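Local coordinates for protein DNA fragmentation factor subunit beta (Mus musculus, PDB 1V0D) that cuts DNA as a nuclease during apoptosis, driving DNA fragmentation and chromatin condensation, at residues Leu159-Arg168 and Leu200-Asp211; Ser257-Ile265 and Asn299-His308. One frame throughout, in Å; residues are numbered along the deposited sequence.

After three N-terminal helices (88-94, 103-111, 116-129), the chain runs through helix 155-175 and helix 186-202. Contact 1 folds the end of the second of these and the turn after it back onto helix 155-175, closing a mainly helical loop of 31 residues. Contact 2 opens only later. There strand 260-263 leads into helices 267-281 and 287-295, and strand 300-303 returns to pair with it, closing a loop of 33 residues. The two loops follow in series and neither nest nor cross. Their centres lie about 16 Å apart, yet they touch: Arg-166 of contact 1 probably donates a hydrogen bond to the backbone O of Trp-259. Leu-200 also packs on helix 287-295.

Contact 1: Leu159-Arg168 and Leu200-Asp211; sequences LRYSCESRIR and LKSVQYNGSYFD
Leu-200 meets Ile-167 where helix 186-202 ends, with Leu-200 CD2 4.1 Å from Ile-167 CG2. A Schellman motif closes this helix, with Gln-204 as its C-prime residue at positive phi. The chain then turns against helix 155-175. Gln-204 O lies near Glu-164 CG. At Tyr-205 the guanidinium of Arg-168 lies flat over one ring face, a cation-pi stack with centres 3.9 Å apart. The two planes are 22° from parallel. Arg-168 CD adds a CH-pi contact on the same face, and Leu-200 O lies over the other. Replacing Tyr-205 with an alanine would probably leave the Arg-168 guanidinium without its stacking surface and free to swing away. Asn-206 CB touches Ile-167 CD1, and the two side chains cross at about a right angle. Gly-207 brings the backbones close, its CA 3.5 Å from Glu-164 CG. Tyr-209 touches Cys-163 SG through its CB, while its OH bonds to Ala-297 N elsewhere in the chain. Phe-210 takes Cys-163 over one face. Cys-163 SG sits 4.1 Å from the Phe-210 ring centroid, close to the ring normal, and CB makes a CH-pi contact. With chi1 at 179°, SG turns away from the Cys-163 backbone N and comes over this ring. Arg-166 NE reaches the ring edge of Phe-210, 3.6 Å from CE2, with guanidinium and ring planes nearly perpendicular. Its NH1 bonds to Trp-259 O. Asp-211 OD2 closes the row with a salt bridge to Arg-160 NH2, 3.4 Å, whose hydrogen bond is weak. The contact thus joins helix to turn mostly by apolar, sulfur-aromatic and cation-pi packing, with a single salt bridge, Arg-160 to Asp-211, and the Arg-168 stack at its margins.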
loop_
_atom_site.group_PDB
_atom_site.type_symbol
_atom_site.label_atom_id
_atom_site.label_comp_id
_atom_site.label_asym_id
_atom_site.label_seq_id
_atom_site.Cartn_x
_atom_site.Cartn_y
_atom_site.Cartn_z
ATOM N N LEU A 159 6.461 16.213 -0.509
ATOM C CA LEU A 159 7.230 14.989 -0.295
ATOM C C LEU A 159 8.158 15.104 0.916
ATOM O O LEU A 159 8.386 14.134 1.638
ATOM C CB LEU A 159 8.021 14.649 -1.555
ATOM C CG LEU A 159 7.483 13.451 -2.345
ATOM C CD1 LEU A 159 5.965 13.417 -2.330
ATOM C CD2 LEU A 159 7.986 13.526 -3.764
ATOM N N ARG A 160 8.685 16.301 1.144
ATOM C CA ARG A 160 9.551 16.534 2.288
ATOM C C ARG A 160 8.702 16.271 3.529
ATOM O O ARG A 160 9.080 15.499 4.412
ATOM C CB ARG A 160 10.042 17.981 2.278
ATOM C CG ARG A 160 11.153 18.276 3.256
ATOM C CD ARG A 160 11.634 19.697 3.068
ATOM N NE ARG A 160 11.788 20.011 1.649
ATOM C CZ ARG A 160 11.658 21.234 1.134
ATOM N NH1 ARG A 160 11.373 22.266 1.926
ATOM N NH2 ARG A 160 11.795 21.426 -0.175
ATOM N N TYR A 161 7.544 16.921 3.576
ATOM C CA TYR A 161 6.594 16.777 4.677
ATOM C C TYR A 161 6.231 15.303 4.885
ATOM O O TYR A 161 6.172 14.804 6.006
ATOM C CB TYR A 161 5.308 17.563 4.361
ATOM C CG TYR A 161 4.157 17.232 5.279
ATOM C CD1 TYR A 161 4.030 17.856 6.519
ATOM C CD2 TYR A 161 3.224 16.247 4.931
ATOM C CE1 TYR A 161 2.999 17.509 7.406
ATOM C CE2 TYR A 161 2.187 15.885 5.807
ATOM C CZ TYR A 161 2.081 16.522 7.046
ATOM O OH TYR A 161 1.061 16.184 7.920
ATOM N N SER A 162 5.961 14.620 3.782
ATOM C CA SER A 162 5.589 13.225 3.828
ATOM C C SER A 162 6.648 12.391 4.533
ATOM O O SER A 162 6.327 11.579 5.401
ATOM C CB SER A 162 5.388 12.706 2.414
ATOM O OG SER A 162 5.189 11.309 2.442
ATOM N N CYS A 163 7.907 12.593 4.152
ATOM C CA CYS A 163 9.010 11.858 4.743
ATOM C C CYS A 163 9.118 12.171 6.220
ATOM O O CYS A 163 9.285 11.264 7.033
ATOM C CB CYS A 163 10.328 12.213 4.055
ATOM S SG CYS A 163 11.772 11.375 4.755
ATOM N N GLU A 164 9.033 13.455 6.560
ATOM C CA GLU A 164 9.103 13.894 7.957
ATOM C C GLU A 164 8.057 13.193 8.810
ATOM O O GLU A 164 8.267 12.948 9.995
ATOM C CB GLU A 164 8.863 15.394 8.059
ATOM C CG GLU A 164 9.960 16.249 7.481
ATOM C CD GLU A 164 9.593 17.722 7.508
ATOM O OE1 GLU A 164 8.978 18.153 8.520
ATOM O OE2 GLU A 164 9.927 18.438 6.529
ATOM N N SER A 165 6.926 12.875 8.193
ATOM C CA SER A 165 5.836 12.222 8.886
ATOM C C SER A 165 6.163 10.788 9.253
ATOM O O SER A 165 5.897 10.354 10.377
ATOM C CB SER A 165 4.585 12.267 8.022
ATOM O OG SER A 165 4.263 13.615 7.718
ATOM N N ARG A 166 6.733 10.044 8.313
ATOM C CA ARG A 166 7.067 8.660 8.596
ATOM C C ARG A 166 8.037 8.651 9.756
ATOM O O ARG A 166 7.869 7.911 10.726
ATOM C CB ARG A 166 7.729 8.001 7.395
ATOM C CG ARG A 166 6.992 8.181 6.096
ATOM C CD ARG A 166 7.651 7.356 5.011
ATOM N NE ARG A 166 6.944 7.440 3.736
ATOM C CZ ARG A 166 6.895 6.436 2.870
ATOM N NH1 ARG A 166 7.515 5.298 3.168
ATOM N NH2 ARG A 166 6.222 6.560 1.723
ATOM N N ILE A 167 9.047 9.501 9.657
ATOM C CA ILE A 167 10.071 9.568 10.680
ATOM C C ILE A 167 9.564 10.073 12.015
ATOM O O ILE A 167 10.012 9.612 13.067
ATOM C CB ILE A 167 11.261 10.387 10.162
ATOM C CG1 ILE A 167 12.011 9.529 9.145
ATOM C CG2 ILE A 167 12.179 10.812 11.297
ATOM C CD1 ILE A 167 13.055 10.275 8.377
ATOM N N ARG A 168 8.617 11.002 11.982
ATOM C CA ARG A 168 8.048 11.523 13.218
ATOM C C ARG A 168 7.208 10.394 13.787
ATOM O O ARG A 168 7.040 10.275 15.001
ATOM C CB ARG A 168 7.167 12.721 12.923
ATOM C CG ARG A 168 7.292 13.821 13.937
ATOM C CD ARG A 168 6.926 15.130 13.287
ATOM N NE ARG A 168 7.087 16.266 14.183
ATOM C CZ ARG A 168 7.141 17.521 13.757
ATOM N NH1 ARG A 168 7.046 17.771 12.454
ATOM N NH2 ARG A 168 7.296 18.519 14.622
ATOM N N LEU A 200 16.532 15.424 15.988
ATOM C CA LEU A 200 15.633 15.243 14.864
ATOM C C LEU A 200 15.136 16.594 14.377
ATOM O O LEU A 200 15.082 16.843 13.173
ATOM C CB LEU A 200 14.444 14.362 15.244
ATOM C CG LEU A 200 14.650 12.872 14.989
ATOM C CD1 LEU A 200 13.363 12.116 15.254
ATOM C CD2 LEU A 200 15.091 12.677 13.552
ATOM N N LYS A 201 14.763 17.468 15.305
ATOM C CA LYS A 201 14.293 18.791 14.919
ATOM C C LYS A 201 15.475 19.526 14.284
ATOM O O LYS A 201 15.331 20.224 13.278
ATOM C CB LYS A 201 13.798 19.563 16.145
ATOM C CG LYS A 201 12.586 18.961 16.850
ATOM C CD LYS A 201 12.374 19.620 18.214
ATOM C CE LYS A 201 11.128 19.078 18.927
ATOM N NZ LYS A 201 11.191 19.168 20.439
ATOM N N SER A 202 16.649 19.341 14.875
ATOM C CA SER A 202 17.872 19.978 14.398
ATOM C C SER A 202 18.172 19.632 12.947
ATOM O O SER A 202 18.900 20.354 12.263
ATOM C CB SER A 202 19.068 19.535 15.243
ATOM O OG SER A 202 19.648 18.347 14.713
ATOM N N VAL A 203 17.619 18.522 12.480
ATOM C CA VAL A 203 17.868 18.075 11.121
ATOM C C VAL A 203 16.566 18.048 10.318
ATOM O O VAL A 203 16.519 17.578 9.185
ATOM C CB VAL A 203 18.538 16.671 11.162
ATOM C CG1 VAL A 203 17.490 15.579 11.313
ATOM C CG2 VAL A 203 19.388 16.465 9.943
ATOM N N GLN A 204 15.502 18.561 10.925
ATOM C CA GLN A 204 14.191 18.610 10.285
ATOM C C GLN A 204 13.659 17.241 9.893
ATOM O O GLN A 204 13.262 17.016 8.745
ATOM C CB GLN A 204 14.248 19.510 9.061
ATOM C CG GLN A 204 14.806 20.858 9.386
ATOM C CD GLN A 204 15.498 21.476 8.202
ATOM O OE1 GLN A 204 14.848 21.951 7.263
ATOM N NE2 GLN A 204 16.834 21.461 8.224
ATOM N N TYR A 205 13.665 16.332 10.861
ATOM C CA TYR A 205 13.156 14.989 10.676
ATOM C C TYR A 205 13.606 14.299 9.385
ATOM O O TYR A 205 12.898 13.437 8.861
ATOM C CB TYR A 205 11.626 15.030 10.762
ATOM C CG TYR A 205 11.142 15.665 12.048
ATOM C CD1 TYR A 205 11.193 17.051 12.231
ATOM C CD2 TYR A 205 10.735 14.875 13.124
ATOM C CE1 TYR A 205 10.860 17.637 13.462
ATOM C CE2 TYR A 205 10.400 15.445 14.361
ATOM C CZ TYR A 205 10.469 16.824 14.525
ATOM O OH TYR A 205 10.174 17.376 15.757
ATOM N N ASN A 206 14.778 14.668 8.872
ATOM C CA ASN A 206 15.292 14.050 7.654
ATOM C C ASN A 206 14.339 14.066 6.469
ATOM O O ASN A 206 14.461 13.233 5.572
ATOM C CB ASN A 206 15.693 12.604 7.935
ATOM C CG ASN A 206 16.947 12.505 8.774
ATOM O OD1 ASN A 206 17.073 11.622 9.624
ATOM N ND2 ASN A 206 17.890 13.414 8.536
ATOM N N GLY A 207 13.398 15.007 6.458
ATOM C CA GLY A 207 12.456 15.096 5.347
ATOM C C GLY A 207 13.223 15.284 4.052
ATOM O O GLY A 207 12.715 15.083 2.947
ATOM N N SER A 208 14.475 15.683 4.212
ATOM C CA SER A 208 15.384 15.900 3.102
ATOM C C SER A 208 15.507 14.648 2.228
ATOM O O SER A 208 15.739 14.728 1.023
ATOM C CB SER A 208 16.743 16.295 3.669
ATOM O OG SER A 208 17.754 16.076 2.719
ATOM N N TYR A 209 15.336 13.482 2.837
ATOM C CA TYR A 209 15.437 12.236 2.095
ATOM C C TYR A 209 14.539 12.156 0.865
ATOM O O TYR A 209 14.921 11.545 -0.126
ATOM C CB TYR A 209 15.124 11.032 2.996
ATOM C CG TYR A 209 16.178 10.707 4.030
ATOM C CD1 TYR A 209 17.507 11.084 3.849
ATOM C CD2 TYR A 209 15.854 9.981 5.177
ATOM C CE1 TYR A 209 18.486 10.744 4.789
ATOM C CE2 TYR A 209 16.827 9.637 6.118
ATOM C CZ TYR A 209 18.135 10.023 5.916
ATOM O OH TYR A 209 19.093 9.687 6.839
ATOM N N PHE A 210 13.351 12.759 0.919
ATOM C CA PHE A 210 12.423 12.675 -0.215
ATOM C C PHE A 210 12.411 13.828 -1.189
ATOM O O PHE A 210 11.820 13.706 -2.259
ATOM C CB PHE A 210 10.981 12.477 0.261
ATOM C CG PHE A 210 10.678 11.095 0.755
ATOM C CD1 PHE A 210 11.671 10.121 0.823
ATOM C CD2 PHE A 210 9.393 10.772 1.183
ATOM C CE1 PHE A 210 11.386 8.853 1.312
ATOM C CE2 PHE A 210 9.101 9.508 1.674
ATOM C CZ PHE A 210 10.100 8.548 1.739
ATOM N N ASP A 211 13.042 14.947 -0.855
ATOM C CA ASP A 211 12.985 16.062 -1.784
ATOM C C ASP A 211 14.205 16.290 -2.667
ATOM O O ASP A 211 15.323 16.495 -2.188
ATOM C CB ASP A 211 12.559 17.340 -1.029
ATOM C CG ASP A 211 13.625 18.414 -0.994
ATOM O OD1 ASP A 211 14.392 18.450 -0.011
ATOM O OD2 ASP A 211 13.684 19.232 -1.939
#

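Contact 2: Ser257-Ile265 and Asn299-His308; sequences STWNLDHII and NLKLVHIACH. With MG (magnesium ion), chain C; ZN (zinc ion), chain B.
Asp-262 and His-308 meet beside the magnesium ion, on the sheet face that also carries Asn-260. From Asp-262, CB lies 3.8 Å from His-308 CD2. CG approaches the same His-308 carbon. OD1 binds magnesium at 2.3 Å and lies 3.1 Å from His-308 NE2. OD2 is hydrogen-bonded to His-313 NE2. The first torsion of Asp-262 places CG anti to the backbone N (chi1 -180°), which brings OD1 to the magnesium ion. His-308 also belongs to the magnesium site, with NE2 3.0 Å from the ion, and the Asn-260 amide stacks on its ring.

Behind the site, strands 260-263 and 300-303 pair antiparallel. Asn-260 with Val-303 and Asp-262 with Lys-301 are the hydrogen-bonded pairs. On the other face, Leu-300 CD2 sits 3.3 Å from the His-263 ring centroid, a CH-pi contact over the ring centre. His-263 NE2 bonds to Leu-294 O. Asn-299 OD1 takes Ile-265 N on a lone pair, at 2.9 Å. Its ND2 returns a bond to Ile-265 O and also bonds to Leu-293 O. Trp-259 receives His-304 CB over its six-membered ring.

The antiparallel strand pair, with helices 267-281 and 287-295 inserted between its strands, and the metal residues beside it are consistent with the His-Me finger clan. Cys-307 joins Cys-229, Cys-238 and His-242 on zinc. Ile-265 packs on helix 267-281, and Ile-305 meets Ile-254 of the second subunit.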
loop_
_atom_site.group_PDB
_atom_site.type_symbol
_atom_site.label_atom_id
_atom_site.label_comp_id
_atom_site.label_asym_id
_atom_site.label_seq_id
_atom_site.Cartn_x
_atom_site.Cartn_y
_atom_site.Cartn_z
ATOM N N SER A 257 3.268 5.950 -1.489
ATOM C CA SER A 257 2.792 5.684 -0.130
ATOM C C SER A 257 3.055 4.229 0.203
ATOM O O SER A 257 3.246 3.875 1.367
ATOM C CB SER A 257 1.289 5.921 -0.015
ATOM O OG SER A 257 0.990 7.286 -0.189
ATOM N N THR A 258 3.046 3.390 -0.828
ATOM C CA THR A 258 3.272 1.973 -0.643
ATOM C C THR A 258 4.751 1.635 -0.515
ATOM O O THR A 258 5.099 0.553 -0.031
ATOM C CB THR A 258 2.652 1.159 -1.785
ATOM O OG1 THR A 258 3.290 1.494 -3.020
ATOM C CG2 THR A 258 1.159 1.450 -1.879
ATOM N N TRP A 259 5.616 2.549 -0.955
ATOM C CA TRP A 259 7.056 2.342 -0.829
ATOM C C TRP A 259 7.376 2.591 0.629
ATOM O O TRP A 259 6.968 3.601 1.195
ATOM C CB TRP A 259 7.835 3.304 -1.711
ATOM C CG TRP A 259 7.874 2.838 -3.111
ATOM C CD1 TRP A 259 6.807 2.629 -3.935
ATOM C CD2 TRP A 259 9.042 2.524 -3.877
ATOM N NE1 TRP A 259 7.237 2.207 -5.173
ATOM C CE2 TRP A 259 8.606 2.135 -5.165
ATOM C CE3 TRP A 259 10.419 2.536 -3.602
ATOM C CZ2 TRP A 259 9.495 1.762 -6.175
ATOM C CZ3 TRP A 259 11.302 2.167 -4.605
ATOM C CH2 TRP A 259 10.836 1.784 -5.877
ATOM N N ASN A 260 8.116 1.672 1.228
ATOM C CA ASN A 260 8.428 1.747 2.641
ATOM C C ASN A 260 9.899 2.075 2.971
ATOM O O ASN A 260 10.797 1.767 2.187
ATOM C CB ASN A 260 8.014 0.395 3.228
ATOM C CG ASN A 260 8.020 0.367 4.729
ATOM O OD1 ASN A 260 8.996 -0.061 5.356
ATOM N ND2 ASN A 260 6.923 0.817 5.326
ATOM N N LEU A 261 10.129 2.740 4.107
ATOM C CA LEU A 261 11.487 3.025 4.601
ATOM C C LEU A 261 11.678 1.920 5.652
ATOM O O LEU A 261 11.384 2.105 6.835
ATOM C CB LEU A 261 11.574 4.390 5.284
ATOM C CG LEU A 261 11.791 5.639 4.431
ATOM C CD1 LEU A 261 12.080 6.829 5.344
ATOM C CD2 LEU A 261 12.941 5.432 3.486
ATOM N N ASP A 262 12.161 0.767 5.205
ATOM C CA ASP A 262 12.306 -0.401 6.062
ATOM C C ASP A 262 13.588 -0.479 6.891
ATOM O O ASP A 262 14.692 -0.378 6.355
ATOM C CB ASP A 262 12.124 -1.646 5.172
ATOM C CG ASP A 262 12.247 -2.962 5.927
ATOM O OD1 ASP A 262 11.592 -3.154 6.981
ATOM O OD2 ASP A 262 13.004 -3.827 5.433
ATOM N N HIS A 263 13.428 -0.644 8.204
ATOM C CA HIS A 263 14.564 -0.762 9.116
ATOM C C HIS A 263 15.245 -2.122 8.925
ATOM O O HIS A 263 14.594 -3.166 9.053
ATOM C CB HIS A 263 14.106 -0.663 10.575
ATOM C CG HIS A 263 13.623 0.696 10.983
ATOM N ND1 HIS A 263 12.402 1.204 10.594
ATOM C CD2 HIS A 263 14.188 1.643 11.772
ATOM C CE1 HIS A 263 12.236 2.402 11.129
ATOM N NE2 HIS A 263 13.305 2.691 11.848
ATOM N N ILE A 264 16.544 -2.117 8.632
ATOM C CA ILE A 264 17.272 -3.362 8.449
ATOM C C ILE A 264 17.286 -4.116 9.772
ATOM O O ILE A 264 16.981 -5.304 9.825
ATOM C CB ILE A 264 18.702 -3.107 7.986
ATOM C CG1 ILE A 264 18.678 -2.229 6.724
ATOM C CG2 ILE A 264 19.393 -4.442 7.699
ATOM C CD1 ILE A 264 20.045 -1.888 6.171
ATOM N N ILE A 265 17.662 -3.433 10.845
ATOM C CA ILE A 265 17.628 -4.042 12.164
ATOM C C ILE A 265 16.263 -3.543 12.637
ATOM O O ILE A 265 16.091 -2.352 12.916
ATOM C CB ILE A 265 18.740 -3.489 13.081
ATOM C CG1 ILE A 265 20.115 -3.791 12.480
ATOM C CG2 ILE A 265 18.634 -4.106 14.463
ATOM C CD1 ILE A 265 21.273 -3.364 13.366
ATOM N N ASN A 299 20.314 2.770 8.718
ATOM C CA ASN A 299 19.600 1.547 9.009
ATOM C C ASN A 299 18.266 1.444 8.274
ATOM O O ASN A 299 17.475 0.534 8.538
ATOM C CB ASN A 299 19.381 1.450 10.519
ATOM C CG ASN A 299 18.689 0.179 10.914
ATOM O OD1 ASN A 299 18.983 -0.882 10.365
ATOM N ND2 ASN A 299 17.767 0.264 11.872
ATOM N N LEU A 300 18.017 2.375 7.354
ATOM C CA LEU A 300 16.768 2.393 6.587
ATOM C C LEU A 300 16.996 2.133 5.107
ATOM O O LEU A 300 17.814 2.805 4.474
ATOM C CB LEU A 300 16.057 3.746 6.722
ATOM C CG LEU A 300 15.592 4.205 8.110
ATOM C CD1 LEU A 300 14.908 5.563 7.981
ATOM C CD2 LEU A 300 14.645 3.185 8.730
ATOM N N LYS A 301 16.272 1.162 4.558
ATOM C CA LYS A 301 16.360 0.833 3.138
ATOM C C LYS A 301 15.031 1.288 2.517
ATOM O O LYS A 301 13.966 1.014 3.071
ATOM C CB LYS A 301 16.502 -0.679 2.953
ATOM C CG LYS A 301 17.859 -1.199 2.476
ATOM C CD LYS A 301 17.708 -2.676 2.045
ATOM C CE LYS A 301 18.912 -3.233 1.255
ATOM N NZ LYS A 301 20.098 -3.615 2.106
ATOM N N LEU A 302 15.081 1.993 1.390
ATOM C CA LEU A 302 13.855 2.429 0.733
ATOM C C LEU A 302 13.445 1.330 -0.227
ATOM O O LEU A 302 14.076 1.145 -1.261
ATOM C CB LEU A 302 14.083 3.722 -0.047
ATOM C CG LEU A 302 12.897 4.206 -0.902
ATOM C CD1 LEU A 302 11.710 4.561 -0.022
ATOM C CD2 LEU A 302 13.326 5.416 -1.711
ATOM N N VAL A 303 12.387 0.598 0.106
ATOM C CA VAL A 303 11.944 -0.497 -0.751
ATOM C C VAL A 303 10.530 -0.389 -1.293
ATOM O O VAL A 303 9.626 0.155 -0.650
ATOM C CB VAL A 303 12.010 -1.876 -0.027
ATOM C CG1 VAL A 303 13.401 -2.134 0.509
ATOM C CG2 VAL A 303 10.997 -1.920 1.098
ATOM N N HIS A 304 10.363 -0.947 -2.485
ATOM C CA HIS A 304 9.082 -1.039 -3.161
ATOM C C HIS A 304 8.376 -2.096 -2.318
ATOM O O HIS A 304 9.028 -2.881 -1.643
ATOM C CB HIS A 304 9.332 -1.509 -4.596
ATOM C CG HIS A 304 8.112 -1.977 -5.327
ATOM N ND1 HIS A 304 7.470 -3.161 -5.021
ATOM C CD2 HIS A 304 7.495 -1.485 -6.426
ATOM C CE1 HIS A 304 6.517 -3.382 -5.909
ATOM N NE2 HIS A 304 6.512 -2.381 -6.772
ATOM N N ILE A 305 7.054 -2.119 -2.333
ATOM C CA ILE A 305 6.329 -3.068 -1.496
ATOM C C ILE A 305 6.659 -4.549 -1.735
ATOM O O ILE A 305 6.570 -5.365 -0.813
ATOM C CB ILE A 305 4.799 -2.844 -1.622
ATOM C CG1 ILE A 305 4.070 -3.727 -0.613
ATOM C CG2 ILE A 305 4.341 -3.107 -3.057
ATOM C CD1 ILE A 305 2.590 -3.533 -0.601
ATOM N N ALA A 306 7.052 -4.893 -2.955
ATOM C CA ALA A 306 7.376 -6.282 -3.277
ATOM C C ALA A 306 8.736 -6.712 -2.696
ATOM O O ALA A 306 9.091 -7.897 -2.709
ATOM C CB ALA A 306 7.365 -6.483 -4.798
ATOM N N CYS A 307 9.491 -5.737 -2.199
ATOM C CA CYS A 307 10.799 -5.992 -1.620
ATOM C C CYS A 307 10.792 -5.628 -0.155
ATOM O O CYS A 307 11.825 -5.279 0.400
ATOM C CB CYS A 307 11.885 -5.175 -2.328
ATOM S SG CYS A 307 12.183 -5.687 -4.014
ATOM N N HIS A 308 9.619 -5.665 0.463
ATOM C CA HIS A 308 9.525 -5.376 1.881
ATOM C C HIS A 308 9.187 -6.693 2.536
ATOM O O HIS A 308 8.018 -7.044 2.653
ATOM C CB HIS A 308 8.414 -4.376 2.193
ATOM C CG HIS A 308 8.367 -3.958 3.633
ATOM N ND1 HIS A 308 7.325 -3.231 4.167
ATOM C CD2 HIS A 308 9.259 -4.123 4.641
ATOM C CE1 HIS A 308 7.577 -2.963 5.436
ATOM N NE2 HIS A 308 8.745 -3.492 5.749
HETATM MG MG MG C . 9.841 -2.924 8.452
HETATM ZN ZN ZN B . 12.573 -3.936 -5.317
#